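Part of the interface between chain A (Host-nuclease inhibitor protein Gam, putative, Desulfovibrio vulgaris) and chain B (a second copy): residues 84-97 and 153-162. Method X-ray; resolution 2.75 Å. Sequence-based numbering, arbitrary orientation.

Chain A (84-97) KSLDLGFGTIGFRL
Chain B, residues 153-162: TTDAFYIEIN

The two stretches pair edge to edge as antiparallel β-structure, and together they bury 914 Å². Strand 95-97 of chain A runs at 154° to strand 153-157 of chain B, with axes 4.5 Å apart at closest approach. A second short pairing joins strand 91-92 to strand 160-161. The register places L97(A) by D155(B), F95(A) by F157(B), I93(A) by I159(B) and G91(A) by I161(B).

T154(B) is extended (phi/psi -92/135). Its O lies 3.4 Å from L97(A) CA, a CA-H...O contact. D155(B) and L97(A) form a non-hydrogen-bonded pair, CA-CA 4.8 Å, on the same sheet face as F95(A) and F157(B). L97(A) (chi1 m, chi2 t) brings CD2 to 3.2 Å from D155(B) OD1.

A156(B) (-104/145) and R96(A) (-122/152) are the hydrogen-bonded pair. R96(A) N donates to A156(B) O at 2.7 Å, and A156(B) N donates to R96(A) O at 2.9 Å. Their side chains share the other face.

F157(B) has chi1 t and chi2 34°. Its ring meets that of F95(A) (chi1 m, chi2 -82°) obliquely, centroids 5.8 Å apart and planes at 42°. F157(B) CE1 also packs 3.7 Å from I93(A) CB, an apolar contact.

Y158(B) (-132/126, chi1 p, chi2 100°) has the most covered area, 124 Å². Its N donates to G94(A) O at 2.6 Å, although the position of that oxygen is less certain. One ring face covers G94(A) N. On the opposite face the R96(A) guanidinium lies flat, with CZ 4.6 Å from the ring centroid, so the cation meets the pi cloud. R96(A) has chi1 t, chi2 t and chi3 17°. G94(A) (134/-164) leaves room here: an ideal CB would sit 3.1 Å from Y158(B) CE2 and would clash with K84(A) O.

I159(B) (-97/125, chi1 m, chi2 t) points its CB away from chain A, yet its CG1 reaches 4.0 Å from I93(A) CG2.

E160(B) (-132/76) pairs with T92(A) (-96/147), CA-CA 5.2 Å. E160(B) N donates to T92(A) O at 2.7 Å, nearly straight at 166°. E160(B) OE1 is 4.0 Å from R96(A) NH1, beyond a salt bridge.

I161(B) (-40/148, chi1 m, chi2 t) faces G91(A) (165/179) in a non-hydrogen-bonded pair. An ideal CB on G91(A) would clash with I161(B) CA at 2.8 Å.

N162(B) (chi1 m, chi2 -76°) makes a weak hydrogen bond from its N to F90(A) O, 3.5 Å.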

# COMPACT_ATOMS: atom_id res chain seq x y z
N LYS A 84 10.60 38.72 -1.05
CA LYS A 84 9.99 37.59 -1.77
C LYS A 84 10.95 36.37 -1.91
O LYS A 84 10.98 35.46 -1.02
CB LYS A 84 9.50 38.03 -3.16
CG LYS A 84 7.97 38.19 -3.33
CD LYS A 84 7.55 37.72 -4.74
CE LYS A 84 6.24 38.39 -5.21
NZ LYS A 84 6.03 38.25 -6.70
N SER A 85 11.71 36.37 -3.02
CA SER A 85 12.54 35.23 -3.48
C SER A 85 13.84 35.62 -4.21
O SER A 85 13.86 35.87 -5.43
CB SER A 85 11.73 34.32 -4.40
OG SER A 85 11.39 35.00 -5.60
N LEU A 86 14.94 35.64 -3.46
CA LEU A 86 16.26 35.95 -4.00
C LEU A 86 16.81 34.83 -4.91
O LEU A 86 17.10 33.74 -4.44
CB LEU A 86 17.17 36.23 -2.80
CG LEU A 86 18.67 36.39 -2.98
CD1 LEU A 86 19.04 37.89 -3.09
CD2 LEU A 86 19.39 35.69 -1.82
N ASP A 87 16.95 35.10 -6.21
CA ASP A 87 17.64 34.17 -7.18
C ASP A 87 19.15 33.95 -6.96
O ASP A 87 19.90 34.91 -6.89
CB ASP A 87 17.48 34.68 -8.60
CG ASP A 87 17.87 33.66 -9.60
OD1 ASP A 87 18.79 32.85 -9.28
OD2 ASP A 87 17.23 33.65 -10.69
N LEU A 88 19.61 32.71 -6.88
CA LEU A 88 21.05 32.50 -6.64
C LEU A 88 21.79 31.78 -7.81
O LEU A 88 22.86 31.18 -7.64
CB LEU A 88 21.31 31.83 -5.29
CG LEU A 88 20.96 32.57 -4.00
CD1 LEU A 88 21.45 31.91 -2.67
CD2 LEU A 88 21.49 33.97 -4.07
N GLY A 89 21.18 31.88 -9.00
CA GLY A 89 21.62 31.21 -10.23
C GLY A 89 21.44 29.71 -10.25
O GLY A 89 20.83 29.14 -11.19
N PHE A 90 21.95 29.08 -9.20
CA PHE A 90 21.84 27.65 -9.01
C PHE A 90 20.49 27.25 -8.47
O PHE A 90 20.09 26.07 -8.55
CB PHE A 90 22.90 27.18 -8.05
CG PHE A 90 24.21 27.05 -8.67
CD1 PHE A 90 25.33 27.64 -8.08
CD2 PHE A 90 24.34 26.35 -9.88
CE1 PHE A 90 26.59 27.51 -8.67
CE2 PHE A 90 25.57 26.22 -10.50
CZ PHE A 90 26.72 26.80 -9.88
N GLY A 91 19.79 28.23 -7.92
CA GLY A 91 18.39 28.09 -7.64
C GLY A 91 17.96 29.17 -6.70
O GLY A 91 18.77 29.99 -6.31
N THR A 92 16.67 29.18 -6.36
CA THR A 92 16.10 30.24 -5.55
C THR A 92 16.04 29.91 -4.07
O THR A 92 15.90 28.74 -3.70
CB THR A 92 14.73 30.57 -6.07
OG1 THR A 92 14.85 31.05 -7.41
CG2 THR A 92 14.10 31.63 -5.22
N ILE A 93 16.19 30.91 -3.22
CA ILE A 93 15.84 30.72 -1.83
C ILE A 93 14.76 31.71 -1.49
O ILE A 93 14.27 32.42 -2.37
CB ILE A 93 16.98 30.89 -0.88
CG1 ILE A 93 17.52 32.32 -0.96
CG2 ILE A 93 18.01 29.87 -1.13
CD1 ILE A 93 18.29 32.74 0.28
N GLY A 94 14.40 31.75 -0.20
CA GLY A 94 13.24 32.52 0.27
C GLY A 94 12.22 31.92 1.25
O GLY A 94 12.46 30.88 1.92
N PHE A 95 11.07 32.61 1.31
CA PHE A 95 10.00 32.33 2.29
C PHE A 95 8.63 32.21 1.64
O PHE A 95 8.24 33.09 0.86
CB PHE A 95 9.97 33.43 3.30
CG PHE A 95 11.07 33.36 4.28
CD1 PHE A 95 10.99 32.51 5.39
CD2 PHE A 95 12.20 34.15 4.13
CE1 PHE A 95 12.03 32.47 6.35
CE2 PHE A 95 13.24 34.11 5.08
CZ PHE A 95 13.16 33.28 6.18
N ARG A 96 7.92 31.11 1.92
CA ARG A 96 6.60 30.94 1.31
C ARG A 96 5.52 30.77 2.37
O ARG A 96 5.81 30.29 3.47
CB ARG A 96 6.58 29.77 0.33
CG ARG A 96 5.54 29.99 -0.80
CD ARG A 96 5.44 28.81 -1.84
NE ARG A 96 6.03 27.53 -1.38
CZ ARG A 96 7.04 26.91 -1.99
NH1 ARG A 96 7.57 27.45 -3.10
NH2 ARG A 96 7.52 25.74 -1.52
N LEU A 97 4.29 31.18 2.03
CA LEU A 97 3.13 31.02 2.96
C LEU A 97 2.32 29.80 2.62
O LEU A 97 1.77 29.71 1.54
CB LEU A 97 2.21 32.25 2.96
CG LEU A 97 2.64 33.38 3.91
CD1 LEU A 97 1.60 34.50 3.98
CD2 LEU A 97 3.01 32.85 5.31
N THR B 153 -1.18 29.05 10.09
CA THR B 153 -0.55 29.66 8.93
C THR B 153 1.00 29.85 9.05
O THR B 153 1.48 30.71 9.80
CB THR B 153 -1.39 30.85 8.37
OG1 THR B 153 -1.25 30.86 6.96
CG2 THR B 153 -1.00 32.24 8.96
N THR B 154 1.76 29.02 8.34
CA THR B 154 3.25 29.03 8.42
C THR B 154 3.95 29.93 7.35
O THR B 154 3.54 29.90 6.18
CB THR B 154 3.79 27.55 8.36
OG1 THR B 154 4.09 27.10 9.68
CG2 THR B 154 5.03 27.43 7.52
N ASP B 155 4.95 30.73 7.75
CA ASP B 155 5.97 31.30 6.79
C ASP B 155 7.25 30.46 6.77
O ASP B 155 8.09 30.61 7.66
CB ASP B 155 6.35 32.75 7.08
CG ASP B 155 6.37 33.63 5.81
OD1 ASP B 155 6.16 33.08 4.69
OD2 ASP B 155 6.56 34.87 5.92
N ALA B 156 7.38 29.57 5.78
CA ALA B 156 8.49 28.60 5.74
C ALA B 156 9.61 28.95 4.72
O ALA B 156 9.31 29.49 3.61
CB ALA B 156 7.97 27.16 5.50
N PHE B 157 10.85 28.62 5.11
CA PHE B 157 12.06 28.76 4.27
C PHE B 157 12.11 27.77 3.15
O PHE B 157 11.98 26.57 3.38
CB PHE B 157 13.36 28.60 5.08
CG PHE B 157 14.64 28.87 4.27
CD1 PHE B 157 14.68 29.85 3.26
CD2 PHE B 157 15.81 28.18 4.56
CE1 PHE B 157 15.85 30.11 2.52
CE2 PHE B 157 16.97 28.45 3.83
CZ PHE B 157 16.99 29.43 2.82
N TYR B 158 12.35 28.24 1.93
CA TYR B 158 12.54 27.28 0.87
C TYR B 158 13.77 27.57 0.01
O TYR B 158 13.94 28.69 -0.51
CB TYR B 158 11.29 27.20 0.02
CG TYR B 158 11.10 28.35 -0.92
CD1 TYR B 158 11.43 28.21 -2.27
CD2 TYR B 158 10.59 29.57 -0.48
CE1 TYR B 158 11.25 29.25 -3.19
CE2 TYR B 158 10.40 30.62 -1.38
CZ TYR B 158 10.73 30.45 -2.75
OH TYR B 158 10.55 31.46 -3.68
N ILE B 159 14.62 26.55 -0.11
CA ILE B 159 15.69 26.48 -1.11
C ILE B 159 15.11 25.66 -2.20
O ILE B 159 14.69 24.53 -1.96
CB ILE B 159 16.87 25.64 -0.63
CG1 ILE B 159 17.60 26.30 0.55
CG2 ILE B 159 17.75 25.36 -1.82
CD1 ILE B 159 18.41 25.35 1.40
N GLU B 160 15.10 26.18 -3.41
CA GLU B 160 14.47 25.45 -4.49
C GLU B 160 15.30 25.32 -5.81
O GLU B 160 14.99 25.99 -6.81
CB GLU B 160 13.12 26.06 -4.71
CG GLU B 160 12.44 25.63 -5.95
CD GLU B 160 11.49 26.71 -6.43
OE1 GLU B 160 10.73 27.31 -5.58
OE2 GLU B 160 11.54 26.95 -7.68
N ILE B 161 16.31 24.44 -5.79
CA ILE B 161 17.18 24.07 -6.94
C ILE B 161 16.51 23.91 -8.32
O ILE B 161 15.37 23.49 -8.40
CB ILE B 161 17.87 22.79 -6.65
CG1 ILE B 161 18.55 22.90 -5.29
CG2 ILE B 161 18.84 22.46 -7.75
CD1 ILE B 161 19.18 21.62 -4.84
N ASN B 162 17.24 24.23 -9.39
CA ASN B 162 16.64 24.40 -10.73
C ASN B 162 16.39 23.09 -11.43
O ASN B 162 17.13 22.13 -11.20
CB ASN B 162 17.54 25.27 -11.62
CG ASN B 162 17.51 26.75 -11.24
OD1 ASN B 162 16.55 27.45 -11.55
ND2 ASN B 162 18.58 27.23 -10.61